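Local coordinates for protein globin (Geobacter sulfurreducens, PDB 2W31) that is the globin domain of a globin-coupled sensor, holds a heme whose iron is bound by two histidines, and probably binds oxygen, at residues A100-V103 and N104-M107; Y40-L43 and L44-E48; T14-D17 and A18-G22. All coordinates share one frame; numbering follows the deposited sequence.

Contact 1. Residues A100-V103 and N104-M107; sequences AHYV and NVAM. With HEM (protoporphyrin IX containing Fe), chain C.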
loop_
_atom_site.group_PDB
_atom_site.type_symbol
_atom_site.label_atom_id
_atom_site.label_comp_id
_atom_site.label_asym_id
_atom_site.label_seq_id
_atom_site.Cartn_x
_atom_site.Cartn_y
_atom_site.Cartn_z
ATOM N N ALA A 100 -3.957 -10.935 9.396
ATOM C CA ALA A 100 -3.609 -10.241 8.132
ATOM C C ALA A 100 -3.247 -8.763 8.384
ATOM O O ALA A 100 -2.435 -8.170 7.640
ATOM C CB ALA A 100 -4.773 -10.306 7.153
ATOM N N HIS A 101 -3.878 -8.113 9.366
ATOM C CA HIS A 101 -3.545 -6.704 9.710
ATOM C C HIS A 101 -2.034 -6.483 9.814
ATOM O O HIS A 101 -1.527 -5.447 9.387
ATOM C CB HIS A 101 -4.240 -6.308 11.028
ATOM C CG HIS A 101 -3.647 -5.128 11.757
ATOM N ND1 HIS A 101 -3.612 -3.822 11.263
ATOM C CD2 HIS A 101 -3.088 -5.074 12.992
ATOM C CE1 HIS A 101 -3.061 -3.036 12.178
ATOM N NE2 HIS A 101 -2.710 -3.781 13.225
ATOM N N TYR A 102 -1.308 -7.450 10.381
ATOM C CA TYR A 102 0.140 -7.269 10.588
ATOM C C TYR A 102 0.928 -7.389 9.290
ATOM O O TYR A 102 2.017 -6.807 9.182
ATOM C CB TYR A 102 0.671 -8.214 11.673
ATOM C CG TYR A 102 0.019 -7.889 13.001
ATOM C CD1 TYR A 102 0.313 -6.682 13.674
ATOM C CD2 TYR A 102 -0.949 -8.742 13.553
ATOM C CE1 TYR A 102 -0.306 -6.348 14.873
ATOM C CE2 TYR A 102 -1.595 -8.410 14.769
ATOM C CZ TYR A 102 -1.268 -7.205 15.417
ATOM O OH TYR A 102 -1.890 -6.846 16.627
ATOM N N VAL A 103 0.360 -8.079 8.289
ATOM C CA VAL A 103 0.952 -8.097 6.941
ATOM C C VAL A 103 0.859 -6.681 6.343
ATOM O O VAL A 103 1.845 -6.151 5.784
ATOM C CB VAL A 103 0.321 -9.198 6.006
ATOM C CG1 VAL A 103 0.868 -9.101 4.568
ATOM C CG2 VAL A 103 0.625 -10.601 6.560
ATOM N N ASN A 104 -0.327 -6.069 6.451
ATOM C CA ASN A 104 -0.434 -4.668 6.002
ATOM C C ASN A 104 0.534 -3.741 6.751
ATOM O O ASN A 104 1.184 -2.847 6.137
ATOM C CB ASN A 104 -1.868 -4.154 6.127
ATOM C CG ASN A 104 -2.847 -4.838 5.140
ATOM O OD1 ASN A 104 -3.299 -4.243 4.107
ATOM N ND2 ASN A 104 -3.260 -6.033 5.496
ATOM N N VAL A 105 0.638 -3.941 8.061
ATOM C CA VAL A 105 1.543 -3.150 8.886
ATOM C C VAL A 105 2.989 -3.309 8.427
ATOM O O VAL A 105 3.711 -2.326 8.261
ATOM C CB VAL A 105 1.440 -3.540 10.372
ATOM C CG1 VAL A 105 2.566 -2.901 11.169
ATOM C CG2 VAL A 105 0.085 -3.137 10.933
ATOM N N ALA A 106 3.406 -4.555 8.224
ATOM C CA ALA A 106 4.778 -4.849 7.825
ATOM C C ALA A 106 5.097 -4.239 6.464
ATOM O O ALA A 106 6.222 -3.805 6.216
ATOM C CB ALA A 106 5.014 -6.351 7.805
ATOM N N MET A 107 4.101 -4.211 5.585
ATOM C CA MET A 107 4.300 -3.754 4.215
ATOM C C MET A 107 4.479 -2.241 4.157
ATOM O O MET A 107 5.155 -1.719 3.270
ATOM C CB MET A 107 3.126 -4.179 3.332
ATOM C CG MET A 107 3.365 -3.985 1.843
ATOM S SD MET A 107 4.776 -4.928 1.237
ATOM C CE MET A 107 4.024 -6.532 0.974
HETATM C CHA HEM C . 7.306 -16.737 6.789
HETATM C CHB HEM C . 7.403 -12.888 3.891
HETATM C CHC HEM C . 5.143 -10.361 7.354
HETATM C CHD HEM C . 6.275 -13.813 10.538
HETATM C C1A HEM C . 7.522 -15.929 5.692
HETATM C C2A HEM C . 8.098 -16.344 4.426
HETATM C C3A HEM C . 8.151 -15.273 3.623
HETATM C C4A HEM C . 7.580 -14.160 4.377
HETATM C CMA HEM C . 8.676 -15.174 2.178
HETATM C CAA HEM C . 8.557 -17.796 4.079
HETATM C CBA HEM C . 7.242 -18.530 3.787
HETATM C CGA HEM C . 7.397 -19.842 3.045
HETATM O O1A HEM C . 7.755 -19.842 1.834
HETATM O O2A HEM C . 7.137 -20.902 3.682
HETATM C C1B HEM C . 6.664 -11.906 4.530
HETATM C C2B HEM C . 6.196 -10.656 3.951
HETATM C C3B HEM C . 5.568 -9.954 4.901
HETATM C C4B HEM C . 5.661 -10.718 6.137
HETATM C CMB HEM C . 6.413 -10.309 2.462
HETATM C CAB HEM C . 4.915 -8.577 4.805
HETATM C CBB HEM C . 5.481 -7.570 4.112
HETATM C C1C HEM C . 5.322 -11.035 8.536
HETATM C C2C HEM C . 5.018 -10.542 9.859
HETATM C C3C HEM C . 5.367 -11.483 10.742
HETATM C C4C HEM C . 5.878 -12.616 10.000
HETATM C CMC HEM C . 4.423 -9.176 10.194
HETATM C CAC HEM C . 5.212 -11.385 12.273
HETATM C CBC HEM C . 6.202 -11.595 13.135
HETATM C C1D HEM C . 6.525 -14.951 9.816
HETATM C C2D HEM C . 6.618 -16.305 10.381
HETATM C C3D HEM C . 6.933 -17.226 9.220
HETATM C C4D HEM C . 7.027 -16.341 8.063
HETATM C CMD HEM C . 6.403 -16.696 11.837
HETATM C CAD HEM C . 7.163 -18.762 9.240
HETATM C CBD HEM C . 5.864 -19.540 9.318
HETATM C CGD HEM C . 6.204 -20.971 9.686
HETATM O O1D HEM C . 6.790 -21.220 10.775
HETATM O O2D HEM C . 5.878 -21.873 8.884
HETATM N NA HEM C . 7.221 -14.585 5.646
HETATM N NB HEM C . 6.318 -11.909 5.855
HETATM N NC HEM C . 5.858 -12.314 8.641
HETATM N ND HEM C . 6.772 -15.036 8.466
HETATM FE FE HEM C . 6.552 -13.442 7.153
#
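One face of the His101 imidazole receives a methyl of Val105: CG2 sits 3.7 Å from the centroid of the His101 ring, a CH-pi contact displaced toward the rim, with CE1 the nearest ring atom. The ring swings over this methyl because CG of His101 lies anti to its N (chi1 159°). Both ring nitrogens are satisfied across the dimer interface, ND1 by Asp144 and NE2 by His10, both of the second subunit. The Tyr102 ring has His101 CD2 over one face, while Val105 CG2 approaches it obliquely, 4.5 Å from Tyr102 CD1. These residues form the first two turns or so of helix 100-121, in the globin fold, and another side of the helix faces the heme: Ala106 CB lies 3.7 Å from HEM CAB, and Met107, its chain bent at chi2 and chi3, brings CE to 3.6 Å from HEM CBB. Ala100 O is gripped twice by Asn104. The backbone N comes nearly along the C=O axis at 3.2 Å from Ala100 O, whereas Asn104 ND2, 3.1 Å from the same oxygen, stands above the carbonyl plane, with that oxygen close to the plane of its own amide. A leucine in place of Asn104 would probably cost Ala100 O its side-chain donor and put a buried apolar branch where the amide had bonded.

Contact 2. Residues Y40-L43 and L44-E48; sequences YDYL and LGIPE. With HEM (protoporphyrin IX containing Fe), chain C.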
loop_
_atom_site.group_PDB
_atom_site.type_symbol
_atom_site.label_atom_id
_atom_site.label_comp_id
_atom_site.label_asym_id
_atom_site.label_seq_id
_atom_site.Cartn_x
_atom_site.Cartn_y
_atom_site.Cartn_z
ATOM N N TYR A 40 12.774 -6.350 11.430
ATOM C CA TYR A 40 12.748 -7.244 12.589
ATOM C C TYR A 40 12.532 -6.472 13.887
ATOM O O TYR A 40 11.655 -6.825 14.686
ATOM C CB TYR A 40 14.061 -8.008 12.655
ATOM C CG TYR A 40 14.003 -9.324 13.401
ATOM C CD1 TYR A 40 13.692 -10.515 12.737
ATOM C CD2 TYR A 40 14.272 -9.377 14.760
ATOM C CE1 TYR A 40 13.665 -11.741 13.414
ATOM C CE2 TYR A 40 14.234 -10.605 15.458
ATOM C CZ TYR A 40 13.945 -11.772 14.762
ATOM O OH TYR A 40 13.906 -12.985 15.402
ATOM N N ASP A 41 13.267 -5.379 14.065
ATOM C CA ASP A 41 13.121 -4.565 15.292
ATOM C C ASP A 41 11.739 -3.891 15.424
ATOM O O ASP A 41 11.228 -3.718 16.526
ATOM C CB ASP A 41 14.218 -3.498 15.357
ATOM C CG ASP A 41 15.611 -4.088 15.592
ATOM O OD1 ASP A 41 15.713 -5.262 16.024
ATOM O OD2 ASP A 41 16.608 -3.376 15.326
ATOM N N TYR A 42 11.128 -3.492 14.308
ATOM C CA TYR A 42 9.784 -2.928 14.342
ATOM C C TYR A 42 8.769 -3.979 14.863
ATOM O O TYR A 42 7.883 -3.661 15.654
ATOM C CB TYR A 42 9.417 -2.510 12.923
ATOM C CG TYR A 42 8.234 -1.578 12.766
ATOM C CD1 TYR A 42 8.417 -0.220 12.475
ATOM C CD2 TYR A 42 6.925 -2.059 12.855
ATOM C CE1 TYR A 42 7.302 0.647 12.278
ATOM C CE2 TYR A 42 5.798 -1.181 12.669
ATOM C CZ TYR A 42 6.011 0.155 12.399
ATOM O OH TYR A 42 4.938 0.991 12.181
ATOM N N LEU A 43 8.923 -5.222 14.411
ATOM C CA LEU A 43 8.026 -6.299 14.842
ATOM C C LEU A 43 8.196 -6.655 16.318
ATOM O O LEU A 43 7.203 -6.956 17.019
ATOM C CB LEU A 43 8.205 -7.537 13.959
ATOM C CG LEU A 43 7.830 -7.380 12.469
ATOM C CD1 LEU A 43 8.013 -8.711 11.729
ATOM C CD2 LEU A 43 6.421 -6.846 12.296
ATOM N N LEU A 44 9.454 -6.590 16.771
ATOM C CA LEU A 44 9.824 -6.877 18.164
ATOM C C LEU A 44 9.222 -5.829 19.082
ATOM O O LEU A 44 9.114 -6.028 20.301
ATOM C CB LEU A 44 11.363 -6.880 18.315
ATOM C CG LEU A 44 12.166 -8.097 17.803
ATOM C CD1 LEU A 44 13.682 -7.886 17.923
ATOM C CD2 LEU A 44 11.755 -9.376 18.529
ATOM N N GLY A 45 8.837 -4.706 18.490
ATOM C CA GLY A 45 8.244 -3.584 19.208
ATOM C C GLY A 45 6.749 -3.644 19.398
ATOM O O GLY A 45 6.192 -2.840 20.135
ATOM N N ILE A 46 6.081 -4.573 18.716
ATOM C CA ILE A 46 4.661 -4.792 18.879
ATOM C C ILE A 46 4.479 -6.156 19.576
ATOM O O ILE A 46 4.807 -7.184 18.993
ATOM C CB ILE A 46 3.892 -4.834 17.504
ATOM C CG1 ILE A 46 4.015 -3.506 16.737
ATOM C CG2 ILE A 46 2.424 -5.165 17.724
ATOM C CD1 ILE A 46 3.571 -3.578 15.280
ATOM N N PRO A 47 3.933 -6.176 20.810
ATOM C CA PRO A 47 3.753 -7.464 21.519
ATOM C C PRO A 47 3.137 -8.626 20.701
ATOM O O PRO A 47 3.628 -9.747 20.745
ATOM C CB PRO A 47 2.858 -7.085 22.724
ATOM C CG PRO A 47 3.191 -5.637 22.988
ATOM C CD PRO A 47 3.480 -5.028 21.626
ATOM N N GLU A 48 2.084 -8.371 19.942
ATOM C CA GLU A 48 1.434 -9.422 19.143
ATOM C C GLU A 48 2.316 -10.103 18.039
ATOM O O GLU A 48 2.296 -11.329 17.840
ATOM C CB GLU A 48 0.148 -8.887 18.545
ATOM C CG GLU A 48 -0.945 -8.526 19.564
ATOM C CD GLU A 48 -0.857 -7.086 20.099
ATOM O OE1 GLU A 48 0.225 -6.443 20.057
ATOM O OE2 GLU A 48 -1.897 -6.583 20.598
HETATM C CHA HEM C . 7.306 -16.737 6.789
HETATM C CHB HEM C . 7.403 -12.888 3.891
HETATM C CHC HEM C . 5.143 -10.361 7.354
HETATM C CHD HEM C . 6.275 -13.813 10.538
HETATM C C1A HEM C . 7.522 -15.929 5.692
HETATM C C2A HEM C . 8.098 -16.344 4.426
HETATM C C3A HEM C . 8.151 -15.273 3.623
HETATM C C4A HEM C . 7.580 -14.160 4.377
HETATM C CMA HEM C . 8.676 -15.174 2.178
HETATM C CAA HEM C . 8.557 -17.796 4.079
HETATM C CBA HEM C . 7.242 -18.530 3.787
HETATM C CGA HEM C . 7.397 -19.842 3.045
HETATM O O1A HEM C . 7.755 -19.842 1.834
HETATM O O2A HEM C . 7.137 -20.902 3.682
HETATM C C1B HEM C . 6.664 -11.906 4.530
HETATM C C2B HEM C . 6.196 -10.656 3.951
HETATM C C3B HEM C . 5.568 -9.954 4.901
HETATM C C4B HEM C . 5.661 -10.718 6.137
HETATM C CMB HEM C . 6.413 -10.309 2.462
HETATM C CAB HEM C . 4.915 -8.577 4.805
HETATM C CBB HEM C . 5.481 -7.570 4.112
HETATM C C1C HEM C . 5.322 -11.035 8.536
HETATM C C2C HEM C . 5.018 -10.542 9.859
HETATM C C3C HEM C . 5.367 -11.483 10.742
HETATM C C4C HEM C . 5.878 -12.616 10.000
HETATM C CMC HEM C . 4.423 -9.176 10.194
HETATM C CAC HEM C . 5.212 -11.385 12.273
HETATM C CBC HEM C . 6.202 -11.595 13.135
HETATM C C1D HEM C . 6.525 -14.951 9.816
HETATM C C2D HEM C . 6.618 -16.305 10.381
HETATM C C3D HEM C . 6.933 -17.226 9.220
HETATM C C4D HEM C . 7.027 -16.341 8.063
HETATM C CMD HEM C . 6.403 -16.696 11.837
HETATM C CAD HEM C . 7.163 -18.762 9.240
HETATM C CBD HEM C . 5.864 -19.540 9.318
HETATM C CGD HEM C . 6.204 -20.971 9.686
HETATM O O1D HEM C . 6.790 -21.220 10.775
HETATM O O2D HEM C . 5.878 -21.873 8.884
HETATM N NA HEM C . 7.221 -14.585 5.646
HETATM N NB HEM C . 6.318 -11.909 5.855
HETATM N NC HEM C . 5.858 -12.314 8.641
HETATM N ND HEM C . 6.772 -15.036 8.466
HETATM FE FE HEM C . 6.552 -13.442 7.153
#
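Tyr40 and Leu44 pack tightly where helix 32-44 of the globin fold ends and the chain turns through Gly45 into the short helix 47-50. Leu44 CD1 lies 3.5 Å from Tyr40 CD2, meeting the ring obliquely, and the same turn is closed by a bond from Leu44 N to Tyr40 O. The phenol is further fixed by Asp56, which bonds its OH, and by Lys63, in a cation-pi contact. The same CD1 of Leu44 also lies 3.8 Å from Asp41 OD1; Asp41, Leu44 and Gly45 are exposed and make up the solvent side. Packing is looser at Tyr42 and Ile46, where CE2 of the former stands 4.2 Å from CD1 of the latter, yet Tyr42 OH bonds to His10 O of the second subunit, and Ile46 is buried. Leu43 turns to the heme instead, its two methyls lying against different substituents: CD1 is 3.7 Å from HEM CBC, and CD2 is equally near HEM CMC. Around the helix end, i to i-3 bonds appear. Gly45 N reaches Tyr42 O at 3.2 Å, and Ile46, the N-cap of the next helix, sends its N to Leu43 O at 3.1 Å, from 65° above that carbonyl plane.

Contact 3. Residues T14-D17 and A18-G22; sequences TDED and AELLG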
loop_
_atom_site.group_PDB
_atom_site.type_symbol
_atom_site.label_atom_id
_atom_site.label_comp_id
_atom_site.label_asym_id
_atom_site.label_seq_id
_atom_site.Cartn_x
_atom_site.Cartn_y
_atom_site.Cartn_z
ATOM N N THR A 14 4.637 -2.852 -16.424
ATOM C CA THR A 14 5.176 -3.253 -17.739
ATOM C C THR A 14 6.630 -3.655 -17.684
ATOM O O THR A 14 7.265 -3.571 -16.628
ATOM C CB THR A 14 5.136 -2.092 -18.711
ATOM O OG1 THR A 14 5.998 -1.040 -18.257
ATOM C CG2 THR A 14 3.697 -1.571 -18.867
ATOM N N ASP A 15 7.184 -4.060 -18.843
ATOM C CA ASP A 15 8.610 -4.382 -18.871
ATOM C C ASP A 15 9.492 -3.210 -18.424
ATOM O O ASP A 15 10.554 -3.436 -17.835
ATOM C CB ASP A 15 9.040 -4.844 -20.257
ATOM C CG ASP A 15 8.357 -6.146 -20.668
ATOM O OD1 ASP A 15 8.220 -7.042 -19.796
ATOM O OD2 ASP A 15 7.971 -6.289 -21.860
ATOM N N GLU A 16 9.051 -1.972 -18.667
ATOM C CA GLU A 16 9.792 -0.833 -18.151
ATOM C C GLU A 16 9.868 -0.853 -16.623
ATOM O O GLU A 16 10.908 -0.541 -16.064
ATOM C CB GLU A 16 9.215 0.522 -18.563
ATOM C CG GLU A 16 10.344 1.587 -18.605
ATOM C CD GLU A 16 9.969 3.046 -18.263
ATOM O OE1 GLU A 16 8.775 3.435 -18.305
ATOM O OE2 GLU A 16 10.914 3.817 -17.955
ATOM N N ASP A 17 8.757 -1.178 -15.951
ATOM C CA ASP A 17 8.806 -1.270 -14.502
ATOM C C ASP A 17 9.767 -2.390 -14.064
ATOM O O ASP A 17 10.510 -2.241 -13.116
ATOM C CB ASP A 17 7.432 -1.549 -13.920
ATOM C CG ASP A 17 6.470 -0.409 -14.145
ATOM O OD1 ASP A 17 6.656 0.652 -13.529
ATOM O OD2 ASP A 17 5.510 -0.591 -14.917
ATOM N N ALA A 18 9.718 -3.534 -14.743
ATOM C CA ALA A 18 10.634 -4.646 -14.372
ATOM C C ALA A 18 12.086 -4.220 -14.540
ATOM O O ALA A 18 12.922 -4.522 -13.681
ATOM C CB ALA A 18 10.342 -5.919 -15.187
ATOM N N GLU A 19 12.385 -3.513 -15.643
ATOM C CA GLU A 19 13.757 -3.000 -15.867
ATOM C C GLU A 19 14.191 -2.018 -14.773
ATOM O O GLU A 19 15.327 -2.068 -14.274
ATOM C CB GLU A 19 13.857 -2.381 -17.265
ATOM C CG GLU A 19 13.834 -3.452 -18.371
ATOM C CD GLU A 19 13.442 -2.933 -19.759
ATOM O OE1 GLU A 19 13.560 -1.714 -20.018
ATOM O OE2 GLU A 19 12.995 -3.769 -20.596
ATOM N N LEU A 20 13.258 -1.177 -14.323
ATOM C CA LEU A 20 13.617 -0.228 -13.286
ATOM C C LEU A 20 13.866 -0.929 -11.958
ATOM O O LEU A 20 14.820 -0.574 -11.222
ATOM C CB LEU A 20 12.536 0.843 -13.142
ATOM C CG LEU A 20 12.434 1.820 -14.305
ATOM C CD1 LEU A 20 11.047 2.518 -14.301
ATOM C CD2 LEU A 20 13.625 2.791 -14.220
ATOM N N LEU A 21 13.023 -1.928 -11.630
ATOM C CA LEU A 21 13.289 -2.706 -10.412
ATOM C C LEU A 21 14.670 -3.394 -10.507
ATOM O O LEU A 21 15.427 -3.415 -9.525
ATOM C CB LEU A 21 12.207 -3.749 -10.188
ATOM C CG LEU A 21 10.822 -3.164 -9.879
ATOM C CD1 LEU A 21 9.838 -4.313 -9.810
ATOM C CD2 LEU A 21 10.844 -2.388 -8.550
ATOM N N GLY A 22 14.999 -3.963 -11.682
ATOM C CA GLY A 22 16.341 -4.556 -11.843
ATOM C C GLY A 22 17.448 -3.535 -11.605
ATOM O O GLY A 22 18.500 -3.887 -11.020
#
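Glu16 and Leu20, one turn apart, cross with the carboxylate of the first beside a methyl of the second: OE2 of Glu16 is 3.9 Å from CD1 of Leu20. The Glu16 chain, its CG anti to N (chi1 -152°), stands out from the helix, and the branch of Leu20 ending in CD1 reaches the Glu16 carboxylate. The leucine also settles against the backbone, its CG 3.3 Å from Glu16 O, the oxygen that accepts the bond from Leu20 N. Glu19, one residue earlier, does the same against Asp15 O. Its CG lies 3.3 Å from Asp15 O, and the chain runs on extended, so that OE2 comes 4.1 Å from Asp15 CB. The two carboxylates remain apart, with Asp15 OD2 and Glu19 OE2 separated by 5.8 Å; like charges so placed would probably disfavour a closer approach, and both residues are exposed. Asp17 is buried. Its CG is beside its own N (chi1 -66°), which carries the carboxylate back to the start of the helix. There OD2 accepts Thr14 N at 2.9 Å, in a nearly straight bond (167°) on its anti lone pair. Lys137, from helix 125-151, makes a salt bridge to the same oxygen and is likely to favour the charged form of Asp17. Leu21 CG lies 3.4 Å from Asp17 O, the acceptor of Leu21 N. Ala18 N bonds to Thr14 O, closing the first turn. Thr14 as N-cap, with its backbone N held by the side chain three residues on, gives the reciprocal backbone-to-side-chain half of a capping box at the start of helix 15-23.

Along the chain contact 3 comes first, then contact 2, then contact 1, all within the one protoglobin domain. Contacts 1 and 2 are neighbours, their centres about 12 Å apart: the start of helix 100-121 packs against the end of helix 32-44 and the turn into helix 47-50, with Tyr102 OH 3.5 Å from Glu48 CB and Val105 CG1 4.0 Å from Tyr42 CE2. Both touch the heme and the second subunit, so this corner joins the pocket wall to the dimer interface. Contact 3 lies on the opposite side of the chain's centre, about 25 Å from contact 1 and about 32 Å from contact 2 between centres, where helix 15-23 meets helix 125-151 away from the heme.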